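Local coordinates for early transcribed membrane protein 13 (Plasmodium falciparum, PDB 2VWA), which binds phosphatidylethanolamine in its soluble domain, the part captured here of a sporozoite membrane protein that is probably essential for liver-stage development of the malaria parasite, at residues N25-I30 and Q62-N67; L33-H38 and M54-K59; K37-E40 and Q46-S49. One frame throughout, in Å; residues are numbered along the deposited sequence.

Interaction 1. Residues N25-I30 and Q62-N67; sequences NNFVDI and QGLQEN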
loop_
_atom_site.group_PDB
_atom_site.type_symbol
_atom_site.label_atom_id
_atom_site.label_comp_id
_atom_site.label_asym_id
_atom_site.label_seq_id
_atom_site.Cartn_x
_atom_site.Cartn_y
_atom_site.Cartn_z
ATOM N N ASN A 25 -7.772 -6.354 -8.641
ATOM C CA ASN A 25 -6.692 -7.310 -8.385
ATOM C C ASN A 25 -5.381 -6.889 -9.016
ATOM O O ASN A 25 -4.327 -7.083 -8.420
ATOM C CB ASN A 25 -7.017 -8.745 -8.844
ATOM C CG ASN A 25 -8.082 -9.445 -7.990
ATOM O OD1 ASN A 25 -8.717 -10.391 -8.474
ATOM N ND2 ASN A 25 -8.296 -8.997 -6.743
ATOM N N ASN A 26 -5.435 -6.349 -10.232
ATOM C CA ASN A 26 -4.234 -5.976 -10.926
ATOM C C ASN A 26 -3.609 -4.795 -10.184
ATOM O O ASN A 26 -2.421 -4.811 -9.903
ATOM C CB ASN A 26 -4.547 -5.659 -12.395
ATOM C CG ASN A 26 -3.462 -4.781 -13.063
ATOM O OD1 ASN A 26 -2.402 -5.278 -13.444
ATOM N ND2 ASN A 26 -3.728 -3.478 -13.183
ATOM N N PHE A 27 -4.418 -3.792 -9.840
ATOM C CA PHE A 27 -4.012 -2.663 -8.986
ATOM C C PHE A 27 -3.339 -3.105 -7.695
ATOM O O PHE A 27 -2.307 -2.576 -7.319
ATOM C CB PHE A 27 -5.233 -1.808 -8.610
ATOM C CG PHE A 27 -4.911 -0.662 -7.681
ATOM C CD1 PHE A 27 -4.481 0.564 -8.190
ATOM C CD2 PHE A 27 -5.025 -0.808 -6.296
ATOM C CE1 PHE A 27 -4.162 1.634 -7.317
ATOM C CE2 PHE A 27 -4.678 0.246 -5.428
ATOM C CZ PHE A 27 -4.252 1.476 -5.953
ATOM N N VAL A 28 -3.935 -4.069 -7.003
ATOM C CA VAL A 28 -3.364 -4.553 -5.759
ATOM C C VAL A 28 -2.013 -5.208 -6.036
ATOM O O VAL A 28 -1.071 -5.028 -5.266
ATOM C CB VAL A 28 -4.350 -5.485 -4.977
ATOM C CG1 VAL A 28 -3.644 -6.244 -3.858
ATOM C CG2 VAL A 28 -5.506 -4.675 -4.402
ATOM N N ASP A 29 -1.895 -5.902 -7.160
ATOM C CA ASP A 29 -0.615 -6.492 -7.522
ATOM C C ASP A 29 0.431 -5.416 -7.614
ATOM O O ASP A 29 1.490 -5.544 -7.050
ATOM C CB ASP A 29 -0.682 -7.242 -8.857
ATOM C CG ASP A 29 -1.403 -8.549 -8.740
ATOM O OD1 ASP A 29 -1.304 -9.203 -7.664
ATOM O OD2 ASP A 29 -2.068 -8.925 -9.726
ATOM N N ILE A 30 0.120 -4.367 -8.356
ATOM C CA ILE A 30 1.030 -3.255 -8.582
ATOM C C ILE A 30 1.369 -2.555 -7.244
ATOM O O ILE A 30 2.556 -2.331 -6.970
ATOM C CB ILE A 30 0.420 -2.243 -9.596
ATOM C CG1 ILE A 30 0.269 -2.907 -10.977
ATOM C CG2 ILE A 30 1.267 -0.967 -9.655
ATOM C CD1 ILE A 30 -0.528 -2.093 -12.026
ATOM N N GLN A 62 -3.631 5.705 -1.580
ATOM C CA GLN A 62 -4.164 6.961 -2.075
ATOM C C GLN A 62 -3.300 7.601 -3.160
ATOM O O GLN A 62 -3.835 8.110 -4.142
ATOM C CB GLN A 62 -4.487 7.931 -0.932
ATOM C CG GLN A 62 -5.770 7.499 -0.217
ATOM C CD GLN A 62 -6.317 8.475 0.808
ATOM O OE1 GLN A 62 -7.316 8.168 1.475
ATOM N NE2 GLN A 62 -5.682 9.653 0.945
ATOM N N GLY A 63 -1.979 7.537 -2.980
ATOM C CA GLY A 63 -1.030 8.122 -3.914
ATOM C C GLY A 63 -1.092 7.355 -5.205
ATOM O O GLY A 63 -1.141 7.920 -6.310
ATOM N N LEU A 64 -1.160 6.047 -5.063
ATOM C CA LEU A 64 -1.127 5.161 -6.197
ATOM C C LEU A 64 -2.386 5.318 -7.007
ATOM O O LEU A 64 -2.334 5.273 -8.229
ATOM C CB LEU A 64 -0.944 3.742 -5.712
ATOM C CG LEU A 64 0.046 2.860 -6.438
ATOM C CD1 LEU A 64 1.193 3.646 -7.160
ATOM C CD2 LEU A 64 0.574 1.894 -5.389
ATOM N N GLN A 65 -3.511 5.560 -6.344
ATOM C CA GLN A 65 -4.742 5.864 -7.074
ATOM C C GLN A 65 -4.628 7.121 -7.932
ATOM O O GLN A 65 -4.998 7.084 -9.116
ATOM C CB GLN A 65 -5.958 5.945 -6.148
ATOM C CG GLN A 65 -6.488 4.612 -5.727
ATOM C CD GLN A 65 -7.543 4.710 -4.654
ATOM O OE1 GLN A 65 -8.703 4.965 -4.937
ATOM N NE2 GLN A 65 -7.150 4.478 -3.410
ATOM N N GLU A 66 -4.108 8.215 -7.370
ATOM C CA GLU A 66 -3.917 9.464 -8.157
ATOM C C GLU A 66 -2.987 9.266 -9.347
ATOM O O GLU A 66 -3.323 9.628 -10.458
ATOM C CB GLU A 66 -3.287 10.605 -7.356
ATOM C CG GLU A 66 -3.863 10.977 -6.045
ATOM C CD GLU A 66 -3.080 12.133 -5.453
ATOM O OE1 GLU A 66 -2.715 13.058 -6.235
ATOM O OE2 GLU A 66 -2.817 12.114 -4.226
ATOM N N ASN A 67 -1.804 8.729 -9.075
ATOM C CA ASN A 67 -0.785 8.454 -10.087
ATOM C C ASN A 67 -1.229 7.537 -11.222
ATOM O O ASN A 67 -0.901 7.779 -12.373
ATOM C CB ASN A 67 0.468 7.875 -9.429
ATOM C CG ASN A 67 1.089 8.828 -8.421
ATOM O OD1 ASN A 67 1.986 8.446 -7.661
ATOM N ND2 ASN A 67 0.610 10.070 -8.396
#

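Interaction 2. Residues L33-H38 and M54-K59; sequences LSIQKH and MEYMQK. With PTY (phosphatidylethanolamine), chain G.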
loop_
_atom_site.group_PDB
_atom_site.type_symbol
_atom_site.label_atom_id
_atom_site.label_comp_id
_atom_site.label_asym_id
_atom_site.label_seq_id
_atom_site.Cartn_x
_atom_site.Cartn_y
_atom_site.Cartn_z
ATOM N N LEU A 33 3.914 -4.641 -5.137
ATOM C CA LEU A 33 5.340 -4.549 -5.478
ATOM C C LEU A 33 5.860 -3.159 -5.199
ATOM O O LEU A 33 7.010 -2.976 -4.854
ATOM C CB LEU A 33 5.618 -4.948 -6.935
ATOM C CG LEU A 33 5.319 -6.436 -7.207
ATOM C CD1 LEU A 33 5.149 -6.682 -8.706
ATOM C CD2 LEU A 33 6.397 -7.370 -6.606
ATOM N N SER A 34 5.003 -2.172 -5.315
ATOM C CA SER A 34 5.475 -0.816 -5.201
ATOM C C SER A 34 5.837 -0.441 -3.757
ATOM O O SER A 34 6.822 0.237 -3.507
ATOM C CB SER A 34 4.462 0.128 -5.844
ATOM O OG SER A 34 4.628 1.455 -5.388
ATOM N N ILE A 35 5.051 -0.904 -2.805
ATOM C CA ILE A 35 5.296 -0.576 -1.426
ATOM C C ILE A 35 6.369 -1.540 -0.900
ATOM O O ILE A 35 7.086 -1.236 0.045
ATOM C CB ILE A 35 3.965 -0.620 -0.578
ATOM C CG1 ILE A 35 4.100 0.207 0.696
ATOM C CG2 ILE A 35 3.512 -2.064 -0.263
ATOM C CD1 ILE A 35 2.810 0.228 1.541
ATOM N N GLN A 36 6.454 -2.713 -1.514
ATOM C CA GLN A 36 7.521 -3.647 -1.209
ATOM C C GLN A 36 8.871 -2.974 -1.475
ATOM O O GLN A 36 9.743 -2.946 -0.601
ATOM C CB GLN A 36 7.376 -4.900 -2.053
ATOM C CG GLN A 36 8.545 -5.836 -1.880
ATOM C CD GLN A 36 8.300 -7.200 -2.439
ATOM O OE1 GLN A 36 7.152 -7.649 -2.623
ATOM N NE2 GLN A 36 9.385 -7.893 -2.698
ATOM N N LYS A 37 9.042 -2.425 -2.681
ATOM C CA LYS A 37 10.264 -1.665 -2.983
ATOM C C LYS A 37 10.519 -0.501 -2.043
ATOM O O LYS A 37 11.663 -0.282 -1.657
ATOM C CB LYS A 37 10.283 -1.149 -4.409
ATOM C CG LYS A 37 10.630 -2.209 -5.401
ATOM C CD LYS A 37 9.908 -1.884 -6.698
ATOM C CE LYS A 37 10.211 -2.907 -7.768
ATOM N NZ LYS A 37 10.156 -2.207 -9.084
ATOM N N HIS A 38 9.480 0.253 -1.693
ATOM C CA HIS A 38 9.659 1.320 -0.718
ATOM C C HIS A 38 10.079 0.766 0.645
ATOM O O HIS A 38 10.981 1.290 1.277
ATOM C CB HIS A 38 8.413 2.181 -0.588
ATOM C CG HIS A 38 8.628 3.419 0.226
ATOM N ND1 HIS A 38 8.358 3.478 1.579
ATOM C CD2 HIS A 38 9.100 4.644 -0.118
ATOM C CE1 HIS A 38 8.647 4.689 2.029
ATOM N NE2 HIS A 38 9.091 5.417 1.018
HETATM N N MSE A 54 -0.743 1.589 9.566
HETATM C CA MSE A 54 -1.943 1.752 8.736
HETATM C C MSE A 54 -1.925 3.018 7.877
HETATM O O MSE A 54 -2.206 2.970 6.676
HETATM C CB MSE A 54 -3.185 1.757 9.623
HETATM C CG MSE A 54 -3.334 0.476 10.393
HETATM SE SE MSE A 54 -3.850 -0.995 9.183
HETATM C CE MSE A 54 -5.625 -1.353 9.973
ATOM N N GLU A 55 -1.586 4.138 8.506
ATOM C CA GLU A 55 -1.491 5.416 7.828
ATOM C C GLU A 55 -0.492 5.366 6.649
ATOM O O GLU A 55 -0.742 5.930 5.573
ATOM C CB GLU A 55 -1.129 6.470 8.858
ATOM C CG GLU A 55 -0.923 7.865 8.324
ATOM C CD GLU A 55 -0.457 8.828 9.434
ATOM O OE1 GLU A 55 -1.350 9.429 10.088
ATOM O OE2 GLU A 55 0.788 8.963 9.635
ATOM N N TYR A 56 0.618 4.655 6.857
ATOM C CA TYR A 56 1.591 4.384 5.836
ATOM C C TYR A 56 1.016 3.620 4.636
ATOM O O TYR A 56 1.286 3.963 3.477
ATOM C CB TYR A 56 2.737 3.623 6.468
ATOM C CG TYR A 56 3.766 3.083 5.524
ATOM C CD1 TYR A 56 4.399 3.912 4.592
ATOM C CD2 TYR A 56 4.133 1.740 5.587
ATOM C CE1 TYR A 56 5.364 3.410 3.733
ATOM C CE2 TYR A 56 5.099 1.226 4.744
ATOM C CZ TYR A 56 5.708 2.060 3.824
ATOM O OH TYR A 56 6.665 1.538 2.994
HETATM N N MSE A 57 0.214 2.596 4.888
HETATM C CA MSE A 57 -0.362 1.887 3.761
HETATM C C MSE A 57 -1.455 2.668 3.052
HETATM O O MSE A 57 -1.527 2.622 1.835
HETATM C CB MSE A 57 -0.805 0.488 4.124
HETATM C CG MSE A 57 -0.639 0.176 5.545
HETATM SE SE MSE A 57 0.121 -1.599 5.637
HETATM C CE MSE A 57 1.332 -1.385 7.157
ATOM N N GLN A 58 -2.268 3.390 3.819
ATOM C CA GLN A 58 -3.280 4.280 3.273
ATOM C C GLN A 58 -2.679 5.335 2.352
ATOM O O GLN A 58 -3.127 5.504 1.227
ATOM C CB GLN A 58 -4.048 4.971 4.387
ATOM C CG GLN A 58 -5.240 4.197 4.892
ATOM C CD GLN A 58 -6.408 5.109 5.259
ATOM O OE1 GLN A 58 -6.371 5.796 6.284
ATOM N NE2 GLN A 58 -7.455 5.120 4.418
ATOM N N LYS A 59 -1.649 6.027 2.829
ATOM C CA LYS A 59 -1.002 7.074 2.031
ATOM C C LYS A 59 -0.525 6.499 0.722
ATOM O O LYS A 59 -0.589 7.169 -0.308
ATOM C CB LYS A 59 0.156 7.728 2.772
ATOM C CG LYS A 59 -0.246 8.631 3.918
ATOM C CD LYS A 59 1.001 9.315 4.419
ATOM C CE LYS A 59 0.813 9.925 5.788
ATOM N NZ LYS A 59 0.128 11.228 5.692
HETATM C C1 PTY G . 10.654 -11.477 -4.148
HETATM C C2 PTY G . 16.183 -9.715 -1.926
HETATM C C3 PTY G . 15.229 -8.551 -1.668
HETATM O O4 PTY G . 9.319 -11.882 -4.448
HETATM C C5 PTY G . 12.171 -10.919 -2.258
HETATM C C6 PTY G . 10.714 -10.955 -2.717
HETATM O O7 PTY G . 9.939 -11.802 -1.860
HETATM C C8 PTY G . 9.154 -11.097 -0.842
HETATM O O10 PTY G . 9.670 -10.204 -0.187
HETATM C C11 PTY G . 7.710 -11.473 -0.577
HETATM C C12 PTY G . 7.618 -12.953 -0.206
HETATM C C13 PTY G . 6.323 -13.314 0.517
HETATM C C14 PTY G . 5.128 -13.399 -0.428
HETATM C C15 PTY G . 4.760 -14.842 -0.767
HETATM C C16 PTY G . 3.893 -14.918 -2.023
HETATM C C17 PTY G . 2.417 -14.768 -1.662
HETATM C C18 PTY G . 1.516 -14.780 -2.891
HETATM C C19 PTY G . 0.075 -15.085 -2.495
HETATM C C20 PTY G . -0.819 -13.858 -2.662
HETATM C C21 PTY G . -1.277 -13.286 -1.325
HETATM C C22 PTY G . -2.486 -14.037 -0.771
HETATM C C23 PTY G . -3.772 -13.219 -0.856
HETATM C C24 PTY G . -4.127 -12.567 0.480
HETATM C C25 PTY G . -5.017 -11.354 0.225
HETATM C C26 PTY G . -5.163 -10.446 1.442
HETATM C C27 PTY G . -6.325 -9.496 1.198
HETATM C C28 PTY G . -6.989 -9.005 2.477
HETATM C C29 PTY G . -7.912 -7.847 2.150
HETATM C C30 PTY G . 9.016 -13.256 -4.826
HETATM C C31 PTY G . 8.997 -14.358 -3.787
HETATM O O30 PTY G . 8.778 -13.500 -5.998
HETATM C C32 PTY G . 7.572 -14.842 -3.533
HETATM C C33 PTY G . 7.581 -16.206 -2.845
HETATM C C34 PTY G . 6.603 -17.179 -3.505
HETATM C C35 PTY G . 6.320 -18.368 -2.587
HETATM C C36 PTY G . 6.401 -19.684 -3.357
HETATM C C37 PTY G . 5.023 -20.313 -3.534
HETATM C C38 PTY G . 4.940 -21.090 -4.845
HETATM C C39 PTY G . 3.997 -20.418 -5.842
HETATM C C40 PTY G . 2.794 -21.306 -6.165
HETATM C C41 PTY G . 1.617 -20.487 -6.690
HETATM C C42 PTY G . 0.429 -20.530 -5.730
HETATM C C43 PTY G . -0.894 -20.374 -6.476
HETATM C C44 PTY G . -1.791 -19.353 -5.802
HETATM P P1 PTY G . 13.231 -8.762 -3.438
HETATM O O11 PTY G . 14.619 -8.131 -2.894
HETATM O O12 PTY G . 12.297 -7.619 -3.765
HETATM O O13 PTY G . 13.566 -9.764 -4.522
HETATM O O14 PTY G . 12.624 -9.564 -2.165
HETATM N N1 PTY G . 17.549 -9.266 -1.738
#

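Interaction 3. Residues K37-E40 and Q46-S49; sequences KHFE and QKDS. With PTY (phosphatidylethanolamine), chain G.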
loop_
_atom_site.group_PDB
_atom_site.type_symbol
_atom_site.label_atom_id
_atom_site.label_comp_id
_atom_site.label_asym_id
_atom_site.label_seq_id
_atom_site.Cartn_x
_atom_site.Cartn_y
_atom_site.Cartn_z
ATOM N N LYS A 37 9.042 -2.425 -2.681
ATOM C CA LYS A 37 10.264 -1.665 -2.983
ATOM C C LYS A 37 10.519 -0.501 -2.043
ATOM O O LYS A 37 11.663 -0.282 -1.657
ATOM C CB LYS A 37 10.283 -1.149 -4.409
ATOM C CG LYS A 37 10.630 -2.209 -5.401
ATOM C CD LYS A 37 9.908 -1.884 -6.698
ATOM C CE LYS A 37 10.211 -2.907 -7.768
ATOM N NZ LYS A 37 10.156 -2.207 -9.084
ATOM N N HIS A 38 9.480 0.253 -1.693
ATOM C CA HIS A 38 9.659 1.320 -0.718
ATOM C C HIS A 38 10.079 0.766 0.645
ATOM O O HIS A 38 10.981 1.290 1.277
ATOM C CB HIS A 38 8.413 2.181 -0.588
ATOM C CG HIS A 38 8.628 3.419 0.226
ATOM N ND1 HIS A 38 8.358 3.478 1.579
ATOM C CD2 HIS A 38 9.100 4.644 -0.118
ATOM C CE1 HIS A 38 8.647 4.689 2.029
ATOM N NE2 HIS A 38 9.091 5.417 1.018
ATOM N N PHE A 39 9.447 -0.317 1.080
ATOM C CA PHE A 39 9.722 -0.881 2.399
ATOM C C PHE A 39 11.106 -1.500 2.511
ATOM O O PHE A 39 11.701 -1.506 3.579
ATOM C CB PHE A 39 8.668 -1.912 2.722
ATOM C CG PHE A 39 8.786 -2.526 4.086
ATOM C CD1 PHE A 39 8.256 -1.874 5.201
ATOM C CD2 PHE A 39 9.365 -3.790 4.246
ATOM C CE1 PHE A 39 8.304 -2.464 6.456
ATOM C CE2 PHE A 39 9.435 -4.393 5.492
ATOM C CZ PHE A 39 8.906 -3.745 6.603
ATOM N N GLU A 40 11.620 -2.003 1.397
ATOM C CA GLU A 40 12.868 -2.712 1.400
ATOM C C GLU A 40 14.002 -1.712 1.419
ATOM O O GLU A 40 15.106 -2.067 1.744
ATOM C CB GLU A 40 12.947 -3.657 0.205
ATOM C CG GLU A 40 12.238 -4.999 0.471
ATOM C CD GLU A 40 12.174 -5.950 -0.754
ATOM O OE1 GLU A 40 12.500 -5.520 -1.902
ATOM O OE2 GLU A 40 11.778 -7.133 -0.567
ATOM N N GLN A 46 13.224 1.798 10.689
ATOM C CA GLN A 46 12.039 2.235 9.977
ATOM C C GLN A 46 11.120 1.080 9.583
ATOM O O GLN A 46 9.889 1.168 9.718
ATOM C CB GLN A 46 12.403 3.064 8.744
ATOM C CG GLN A 46 12.489 4.553 9.009
ATOM C CD GLN A 46 13.102 5.287 7.848
ATOM O OE1 GLN A 46 14.103 4.836 7.275
ATOM N NE2 GLN A 46 12.505 6.413 7.472
ATOM N N LYS A 47 11.696 -0.016 9.109
ATOM C CA LYS A 47 10.826 -1.108 8.700
ATOM C C LYS A 47 10.120 -1.752 9.888
ATOM O O LYS A 47 8.972 -2.191 9.796
ATOM C CB LYS A 47 11.498 -2.048 7.685
ATOM C CG LYS A 47 12.396 -3.070 8.215
ATOM C CD LYS A 47 13.603 -3.248 7.258
ATOM C CE LYS A 47 13.268 -3.306 5.766
ATOM N NZ LYS A 47 14.533 -3.048 4.928
ATOM N N ASP A 48 10.744 -1.663 11.043
ATOM C CA ASP A 48 10.089 -2.053 12.299
ATOM C C ASP A 48 8.845 -1.208 12.653
ATOM O O ASP A 48 7.873 -1.719 13.196
ATOM C CB ASP A 48 11.114 -1.953 13.413
ATOM C CG ASP A 48 10.641 -2.549 14.700
ATOM O OD1 ASP A 48 9.638 -2.079 15.286
ATOM O OD2 ASP A 48 11.317 -3.497 15.165
ATOM N N SER A 49 8.881 0.094 12.380
ATOM C CA SER A 49 7.739 0.936 12.744
ATOM C C SER A 49 6.663 1.038 11.643
ATOM O O SER A 49 5.567 1.534 11.899
ATOM C CB SER A 49 8.213 2.328 13.171
ATOM O OG SER A 49 8.874 2.955 12.091
HETATM C C1 PTY G . 10.654 -11.477 -4.148
HETATM C C2 PTY G . 16.183 -9.715 -1.926
HETATM C C3 PTY G . 15.229 -8.551 -1.668
HETATM O O4 PTY G . 9.319 -11.882 -4.448
HETATM C C5 PTY G . 12.171 -10.919 -2.258
HETATM C C6 PTY G . 10.714 -10.955 -2.717
HETATM O O7 PTY G . 9.939 -11.802 -1.860
HETATM C C8 PTY G . 9.154 -11.097 -0.842
HETATM O O10 PTY G . 9.670 -10.204 -0.187
HETATM C C11 PTY G . 7.710 -11.473 -0.577
HETATM C C12 PTY G . 7.618 -12.953 -0.206
HETATM C C13 PTY G . 6.323 -13.314 0.517
HETATM C C14 PTY G . 5.128 -13.399 -0.428
HETATM C C15 PTY G . 4.760 -14.842 -0.767
HETATM C C16 PTY G . 3.893 -14.918 -2.023
HETATM C C17 PTY G . 2.417 -14.768 -1.662
HETATM C C18 PTY G . 1.516 -14.780 -2.891
HETATM C C19 PTY G . 0.075 -15.085 -2.495
HETATM C C20 PTY G . -0.819 -13.858 -2.662
HETATM C C21 PTY G . -1.277 -13.286 -1.325
HETATM C C22 PTY G . -2.486 -14.037 -0.771
HETATM C C23 PTY G . -3.772 -13.219 -0.856
HETATM C C24 PTY G . -4.127 -12.567 0.480
HETATM C C25 PTY G . -5.017 -11.354 0.225
HETATM C C26 PTY G . -5.163 -10.446 1.442
HETATM C C27 PTY G . -6.325 -9.496 1.198
HETATM C C28 PTY G . -6.989 -9.005 2.477
HETATM C C29 PTY G . -7.912 -7.847 2.150
HETATM C C30 PTY G . 9.016 -13.256 -4.826
HETATM C C31 PTY G . 8.997 -14.358 -3.787
HETATM O O30 PTY G . 8.778 -13.500 -5.998
HETATM C C32 PTY G . 7.572 -14.842 -3.533
HETATM C C33 PTY G . 7.581 -16.206 -2.845
HETATM C C34 PTY G . 6.603 -17.179 -3.505
HETATM C C35 PTY G . 6.320 -18.368 -2.587
HETATM C C36 PTY G . 6.401 -19.684 -3.357
HETATM C C37 PTY G . 5.023 -20.313 -3.534
HETATM C C38 PTY G . 4.940 -21.090 -4.845
HETATM C C39 PTY G . 3.997 -20.418 -5.842
HETATM C C40 PTY G . 2.794 -21.306 -6.165
HETATM C C41 PTY G . 1.617 -20.487 -6.690
HETATM C C42 PTY G . 0.429 -20.530 -5.730
HETATM C C43 PTY G . -0.894 -20.374 -6.476
HETATM C C44 PTY G . -1.791 -19.353 -5.802
HETATM P P1 PTY G . 13.231 -8.762 -3.438
HETATM O O11 PTY G . 14.619 -8.131 -2.894
HETATM O O12 PTY G . 12.297 -7.619 -3.765
HETATM O O13 PTY G . 13.566 -9.764 -4.522
HETATM O O14 PTY G . 12.624 -9.564 -2.165
HETATM N N1 PTY G . 17.549 -9.266 -1.738
#

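Interaction 1. Residues N25-I30 and Q62-N67
Gln65 meets Phe27 through its aliphatic CG, while its amide is gripped by three hydrogen bonds: NE2 donates to Glu77 OE1 and Val61 O, and OE1 accepts from Leu72 N. The polar end of this buried residue is thus satisfied by its own helix, the loop that follows and helix 74-99, and its rotation is fixed. Phe27 carries the other side of the contact. With CG anti to the backbone N (chi1 177°), the ring extends from helix 21-41 and its far end arrives between two side chains of the partner helix. There CZ lies 3.9 Å from Gln65 CG and 4.0 Å from Leu64 CB. The ring and the Gln65 amide are almost perpendicular, their planes 83° apart. Leu64 directs its CB at residues 25-30, and its side chain also touches Ala31 and Ser34 of helix 21-41. No hydrogen bond spans the two segments; burial of 176 Å² of mainly apolar surface joins them, with the closest CA atoms, Phe27 CA and Gln65 CA, 8.8 Å apart. Helix 21-41 packs here on the C-terminal end of helix 54-67, with Ile70 and Leu72 of the next loop also touching Phe27, while Val28 faces Ala80 and Asp83 of helix 74-99.

Interaction 2. Residues L33-H38 and M54-K59
Tyr56 and His38 both carry CG anti to the backbone N, which extends each ring off its helix (chi1 172° for Tyr56) until the phenol oxygen reaches the imidazole. Tyr56 OH and His38 ND1 are 2.9 Å apart in a hydrogen bond of 159°, fairly straight, in which either could be the donor. Each partner lies at the edge of the other's ring, near its plane, and the two rings meet rim to rim, with neither over the other's face. Ile35 supplies the apolar part. The Ile35 and Tyr56 side chains come from opposite helices, and CD1 passes over one face of the ring, 4.0 Å above its plane and displaced toward the rim, with CG1 3.7 Å from Tyr56 OH. The same CD1 touches the backbone of Met57, a selenomethionine, at 4.2 Å from its CA. The phenol is thereby held from its edge by a polar bond and from above by a methyl group, and His50 meets the same residue ring to ring, edge-to-face. On the other side of helix 21-41, Gln36 NE2 donates a weak bond of 3.1 Å to phosphate oxygen O12 of the bound phosphatidylethanolamine, and Gln36 OE1 accepts from His87 NE2. The two short helical segments run at 127° to each other, axes 11.6 Å apart, and helix 74-99 adds Leu88 against Ile35 and Lys85 against Met57.

Interaction 3. Residues K37-E40 and Q46-S49
The corner where the short helix 44-50 turns off from the end of helix 21-41 places Lys47 across the ring of Phe39. Lys47 CB sits over one face of the ring in a CH-pi contact, 3.7 Å from the ring centroid and 30° off the normal. The fit is close: Phe39 CZ comes to 3.3 Å from Lys47 CB, and CE1 to 3.4 Å from Lys47 O. Phe39 and Lys47 are also the closest backbone pair, with CA atoms 6.4 Å apart. From CB the lysine chain takes the crowded position between backbone N and carbonyl carbon (chi1 82°) and bends twice more, which carries it past the ring toward the last carbonyls of helix 21-41. Lys47 CE reaches 3.2 Å from Phe39 O, and Lys47 NZ gives a weak bond of 3.4 Å to Glu40 O. The firmer partner of NZ is Leu42 O, and Tyr95 offers its ring in a cation-pi contact, so the ammonium is held where helix 21-41 ends. The Glu40 side chain heads the other way, into the lipid pocket, where Glu40 OE1 lies 2.8 Å from phosphate oxygen O12 of phosphatidylethanolamine; its OE2 accepts from Gln36 NE2. On the short helix, Ser49 OG donates to Gln46 O at 3.1 Å. Helix 74-99 flanks the corner, with Val91 touching both Phe39 and Glu40 and Tyr92 touching Lys47, while Val51 of the following loop also meets Phe39.

How the interactions relate
All three contacts use helix 21-41, taken up in order along it. Interactions 1 and 2 join it to helix 54-67, with centres about 10 Å apart, and Leu64 touches Ser34 between them. Interaction 3 joins it to helix 44-50; its centre is about 9 Å from that of interaction 2, with which it shares Lys37 and His38, and about 18 Å from that of interaction 1, on the opposite side of the chain's centre. The chain between paired segments shortens from 31 residues to 15 and then 5. Interactions 2 and 3 both reach phosphatidylethanolamine, through Gln36 and Glu40, so one helix carries core packing and part of the lipid headgroup site.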